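Long-range contact in putative uncharacterized protein (Dictyostelium purpureum, PDB 4R12), which is probably an essential subunit of the gamma-secretase complex, which cleaves integral membrane proteins such as Notch receptors within the membrane: residues F239-S250 / D451-F462. Sequence-based numbering, arbitrary orientation.
Sequences FATVTLLSVIKS and DKNFINILYPCF
Lys-249 crosses over Phe-454 where helix 234-252, within the nicastrin large lobe, packs nearly antiparallel against helix 452-463, their axes 9.4 Å apart at 156°. Followed outward, Lys-249 CB sits 3.9 Å from the Phe-454 ring centroid and only 14° off the ring normal, a CH-pi contact. Lys-249 CG lies over the same ring, 3.7 Å from Phe-454 CG; the bend at chi2 then carries CD past the ring's CD1 side, and Lys-249 CE reaches 3.2 Å from Asp-451 OD2. Lys-249 NZ stops 4.5 Å from Asp-451 OD2, too far for a salt bridge. The ring's edge meets Ser-246 OG, 3.6 Å from Phe-454 CE2. With an alanine in place of Phe-454, the aliphatic part of Lys-249 would probably lose its aromatic support and a gap would open beside Ser-246. Asp-451 is the N-cap of helix 452-463, its OD1 taking the Phe-454 N-H from above the carboxylate plane, while its own N donates to Ser-250 OG at 3.1 Å and 154°. Ser-250 OG in turn donates to Ser-246 O, so one hydroxyl links both helices. Farther along, Val-242 splits its branches: CG1 packs on Tyr-459, whereas CG2 lies 3.6 Å from Phe-462 CB. Leu-245 CD1 and Thr-241 CG2 complete the approach to the Phe-462 ring, with Leu-458 CD1 over one face. Helix 500-512 also touches Phe-454 and Phe-462, and helix 427-441 touches Ile-455 and Tyr-459. The chemistry thus divides lengthwise: apolar packing joins most of the interface, while polar grip is concentrated at the capped start of helix 452-463.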
loop_
_atom_site.group_PDB
_atom_site.type_symbol
_atom_site.label_atom_id
_atom_site.label_comp_id
_atom_site.label_asym_id
_atom_site.label_seq_id
_atom_site.Cartn_x
_atom_site.Cartn_y
_atom_site.Cartn_z
ATOM N N PHE A 239 -8.082 -5.013 1.300
ATOM C CA PHE A 239 -9.090 -6.080 1.232
ATOM C C PHE A 239 -8.443 -7.342 0.645
ATOM O O PHE A 239 -8.554 -8.430 1.235
ATOM C CB PHE A 239 -10.320 -5.644 0.417
ATOM C CG PHE A 239 -11.463 -6.650 0.400
ATOM C CD1 PHE A 239 -11.416 -7.782 -0.410
ATOM C CD2 PHE A 239 -12.619 -6.415 1.135
ATOM C CE1 PHE A 239 -12.480 -8.681 -0.448
ATOM C CE2 PHE A 239 -13.686 -7.309 1.086
ATOM C CZ PHE A 239 -13.617 -8.440 0.301
ATOM N N ALA A 240 -7.755 -7.202 -0.494
ATOM C CA ALA A 240 -7.030 -8.319 -1.095
ATOM C C ALA A 240 -5.930 -8.878 -0.183
ATOM O O ALA A 240 -5.732 -10.094 -0.113
ATOM C CB ALA A 240 -6.422 -7.908 -2.468
ATOM N N THR A 241 -5.220 -8.003 0.524
ATOM C CA THR A 241 -4.209 -8.488 1.464
ATOM C C THR A 241 -4.823 -9.407 2.532
ATOM O O THR A 241 -4.292 -10.484 2.818
ATOM C CB THR A 241 -3.481 -7.320 2.142
ATOM O OG1 THR A 241 -2.894 -6.489 1.129
ATOM C CG2 THR A 241 -2.390 -7.843 3.082
ATOM N N VAL A 242 -5.946 -8.988 3.107
ATOM C CA VAL A 242 -6.669 -9.822 4.072
ATOM C C VAL A 242 -7.111 -11.134 3.438
ATOM O O VAL A 242 -7.001 -12.231 4.037
ATOM C CB VAL A 242 -7.907 -9.077 4.617
ATOM C CG1 VAL A 242 -8.789 -10.011 5.433
ATOM C CG2 VAL A 242 -7.471 -7.892 5.466
ATOM N N THR A 243 -7.633 -11.014 2.224
ATOM C CA THR A 243 -8.099 -12.168 1.462
ATOM C C THR A 243 -6.998 -13.198 1.292
ATOM O O THR A 243 -7.167 -14.368 1.658
ATOM C CB THR A 243 -8.607 -11.745 0.063
ATOM O OG1 THR A 243 -9.733 -10.868 0.199
ATOM C CG2 THR A 243 -9.027 -12.984 -0.747
ATOM N N LEU A 244 -5.860 -12.773 0.744
ATOM C CA LEU A 244 -4.789 -13.733 0.451
ATOM C C LEU A 244 -4.178 -14.334 1.721
ATOM O O LEU A 244 -3.888 -15.536 1.764
ATOM C CB LEU A 244 -3.700 -13.086 -0.395
ATOM C CG LEU A 244 -2.682 -14.093 -0.934
ATOM C CD1 LEU A 244 -3.407 -15.234 -1.678
ATOM C CD2 LEU A 244 -1.693 -13.385 -1.868
ATOM N N LEU A 245 -3.997 -13.530 2.765
ATOM C CA LEU A 245 -3.553 -14.108 4.035
ATOM C C LEU A 245 -4.576 -15.119 4.567
ATOM O O LEU A 245 -4.188 -16.151 5.125
ATOM C CB LEU A 245 -3.276 -13.020 5.096
ATOM C CG LEU A 245 -2.025 -12.173 4.812
ATOM C CD1 LEU A 245 -2.007 -10.918 5.702
ATOM C CD2 LEU A 245 -0.748 -12.995 5.045
ATOM N N SER A 246 -5.865 -14.839 4.385
ATOM C CA SER A 246 -6.911 -15.735 4.885
ATOM C C SER A 246 -7.000 -17.011 4.025
ATOM O O SER A 246 -7.275 -18.103 4.535
ATOM C CB SER A 246 -8.263 -15.017 4.936
ATOM O OG SER A 246 -8.179 -13.875 5.787
ATOM N N VAL A 247 -6.742 -16.866 2.731
ATOM C CA VAL A 247 -6.588 -18.005 1.835
ATOM C C VAL A 247 -5.435 -18.904 2.298
ATOM O O VAL A 247 -5.568 -20.120 2.380
ATOM C CB VAL A 247 -6.335 -17.534 0.377
ATOM C CG1 VAL A 247 -5.739 -18.663 -0.472
ATOM C CG2 VAL A 247 -7.636 -17.018 -0.256
ATOM N N ILE A 248 -4.296 -18.285 2.596
ATOM C CA ILE A 248 -3.100 -18.998 3.054
ATOM C C ILE A 248 -3.389 -19.696 4.391
ATOM O O ILE A 248 -3.094 -20.887 4.573
ATOM C CB ILE A 248 -1.904 -18.028 3.169
ATOM C CG1 ILE A 248 -1.496 -17.560 1.766
ATOM C CG2 ILE A 248 -0.718 -18.698 3.843
ATOM C CD1 ILE A 248 -0.542 -16.409 1.738
ATOM N N LYS A 249 -4.026 -18.986 5.312
ATOM C CA LYS A 249 -4.391 -19.618 6.574
ATOM C C LYS A 249 -5.329 -20.817 6.351
ATOM O O LYS A 249 -5.206 -21.856 7.017
ATOM C CB LYS A 249 -5.046 -18.606 7.515
ATOM C CG LYS A 249 -5.435 -19.199 8.880
ATOM C CD LYS A 249 -4.204 -19.405 9.786
ATOM C CE LYS A 249 -4.627 -19.911 11.182
ATOM N NZ LYS A 249 -3.450 -20.294 12.006
ATOM N N SER A 250 -6.257 -20.676 5.409
ATOM C CA SER A 250 -7.199 -21.757 5.133
ATOM C C SER A 250 -6.481 -22.941 4.481
ATOM O O SER A 250 -6.753 -24.096 4.803
ATOM C CB SER A 250 -8.343 -21.260 4.252
ATOM O OG SER A 250 -9.008 -20.172 4.882
ATOM N N ASP A 451 -10.956 -20.368 7.349
ATOM C CA ASP A 451 -10.723 -20.109 8.756
ATOM C C ASP A 451 -11.428 -18.806 9.129
ATOM O O ASP A 451 -10.856 -17.723 9.022
ATOM C CB ASP A 451 -9.218 -20.056 9.038
ATOM C CG ASP A 451 -8.896 -20.000 10.522
ATOM O OD1 ASP A 451 -9.719 -19.477 11.294
ATOM O OD2 ASP A 451 -7.807 -20.463 10.908
ATOM N N LYS A 452 -12.672 -18.928 9.580
ATOM C CA LYS A 452 -13.502 -17.758 9.847
ATOM C C LYS A 452 -13.010 -16.992 11.062
ATOM O O LYS A 452 -13.122 -15.782 11.097
ATOM C CB LYS A 452 -14.964 -18.163 10.034
ATOM C CG LYS A 452 -15.638 -18.586 8.724
ATOM C CD LYS A 452 -17.111 -18.927 8.933
ATOM C CE LYS A 452 -17.760 -19.362 7.610
ATOM N NZ LYS A 452 -19.173 -19.757 7.800
ATOM N N ASN A 453 -12.465 -17.697 12.051
ATOM C CA ASN A 453 -11.938 -17.013 13.236
ATOM C C ASN A 453 -10.825 -16.050 12.819
ATOM O O ASN A 453 -10.789 -14.894 13.240
ATOM C CB ASN A 453 -11.415 -18.017 14.275
ATOM C CG ASN A 453 -10.964 -17.337 15.575
ATOM O OD1 ASN A 453 -11.787 -17.013 16.435
ATOM N ND2 ASN A 453 -9.661 -17.121 15.714
ATOM N N PHE A 454 -9.924 -16.531 11.973
ATOM C CA PHE A 454 -8.827 -15.721 11.454
ATOM C C PHE A 454 -9.320 -14.538 10.588
ATOM O O PHE A 454 -8.858 -13.392 10.748
ATOM C CB PHE A 454 -7.880 -16.620 10.650
ATOM C CG PHE A 454 -6.695 -15.912 10.068
ATOM C CD1 PHE A 454 -5.520 -15.781 10.797
ATOM C CD2 PHE A 454 -6.737 -15.407 8.764
ATOM C CE1 PHE A 454 -4.419 -15.144 10.250
ATOM C CE2 PHE A 454 -5.641 -14.770 8.216
ATOM C CZ PHE A 454 -4.475 -14.643 8.952
ATOM N N ILE A 455 -10.250 -14.814 9.680
ATOM C CA ILE A 455 -10.851 -13.771 8.828
ATOM C C ILE A 455 -11.445 -12.649 9.693
ATOM O O ILE A 455 -11.190 -11.456 9.470
ATOM C CB ILE A 455 -11.965 -14.375 7.879
ATOM C CG1 ILE A 455 -11.334 -15.272 6.801
ATOM C CG2 ILE A 455 -12.797 -13.271 7.226
ATOM C CD1 ILE A 455 -12.346 -16.195 6.058
ATOM N N ASN A 456 -12.197 -13.032 10.713
ATOM C CA ASN A 456 -12.904 -12.056 11.542
ATOM C C ASN A 456 -11.975 -11.197 12.402
ATOM O O ASN A 456 -12.348 -10.105 12.832
ATOM C CB ASN A 456 -13.924 -12.765 12.431
ATOM C CG ASN A 456 -15.049 -13.392 11.632
ATOM O OD1 ASN A 456 -15.296 -13.011 10.488
ATOM N ND2 ASN A 456 -15.734 -14.364 12.231
ATOM N N ILE A 457 -10.776 -11.689 12.658
ATOM C CA ILE A 457 -9.770 -10.883 13.346
ATOM C C ILE A 457 -9.016 -9.986 12.362
ATOM O O ILE A 457 -8.860 -8.770 12.592
ATOM C CB ILE A 457 -8.757 -11.775 14.096
ATOM C CG1 ILE A 457 -9.420 -12.415 15.321
ATOM C CG2 ILE A 457 -7.529 -10.954 14.534
ATOM C CD1 ILE A 457 -8.597 -13.550 15.887
ATOM N N LEU A 458 -8.567 -10.578 11.258
ATOM C CA LEU A 458 -7.674 -9.863 10.343
ATOM C C LEU A 458 -8.379 -8.761 9.553
ATOM O O LEU A 458 -7.788 -7.710 9.293
ATOM C CB LEU A 458 -7.009 -10.835 9.369
ATOM C CG LEU A 458 -5.902 -10.174 8.538
ATOM C CD1 LEU A 458 -4.798 -9.687 9.420
ATOM C CD2 LEU A 458 -5.334 -11.139 7.504
ATOM N N TYR A 459 -9.633 -8.988 9.165
ATOM C CA TYR A 459 -10.328 -8.020 8.316
ATOM C C TYR A 459 -10.451 -6.631 8.984
ATOM O O TYR A 459 -9.967 -5.635 8.421
ATOM C CB TYR A 459 -11.698 -8.571 7.913
ATOM C CG TYR A 459 -12.511 -7.629 7.074
ATOM C CD1 TYR A 459 -12.099 -7.279 5.791
ATOM C CD2 TYR A 459 -13.696 -7.101 7.549
ATOM C CE1 TYR A 459 -12.866 -6.410 4.996
ATOM C CE2 TYR A 459 -14.463 -6.236 6.768
ATOM C CZ TYR A 459 -14.040 -5.901 5.495
ATOM O OH TYR A 459 -14.811 -5.041 4.734
ATOM N N PRO A 460 -11.041 -6.551 10.195
ATOM C CA PRO A 460 -11.024 -5.234 10.849
ATOM C C PRO A 460 -9.620 -4.761 11.208
ATOM O O PRO A 460 -9.392 -3.545 11.237
ATOM C CB PRO A 460 -11.854 -5.442 12.132
ATOM C CG PRO A 460 -12.148 -6.868 12.228
ATOM C CD PRO A 460 -11.614 -7.605 11.058
ATOM N N CYS A 461 -8.696 -5.691 11.460
ATOM C CA CYS A 461 -7.318 -5.304 11.762
ATOM C C CYS A 461 -6.663 -4.505 10.614
ATOM O O CYS A 461 -5.950 -3.533 10.864
ATOM C CB CYS A 461 -6.469 -6.538 12.076
ATOM S SG CYS A 461 -4.791 -6.144 12.604
ATOM N N PHE A 462 -6.891 -4.909 9.364
ATOM C CA PHE A 462 -6.254 -4.211 8.253
ATOM C C PHE A 462 -7.141 -3.151 7.595
ATOM O O PHE A 462 -6.651 -2.369 6.778
ATOM C CB PHE A 462 -5.774 -5.207 7.188
ATOM C CG PHE A 462 -4.492 -5.942 7.549
ATOM C CD1 PHE A 462 -3.965 -5.875 8.823
ATOM C CD2 PHE A 462 -3.809 -6.689 6.584
ATOM C CE1 PHE A 462 -2.775 -6.532 9.149
ATOM C CE2 PHE A 462 -2.624 -7.363 6.898
ATOM C CZ PHE A 462 -2.104 -7.270 8.196
#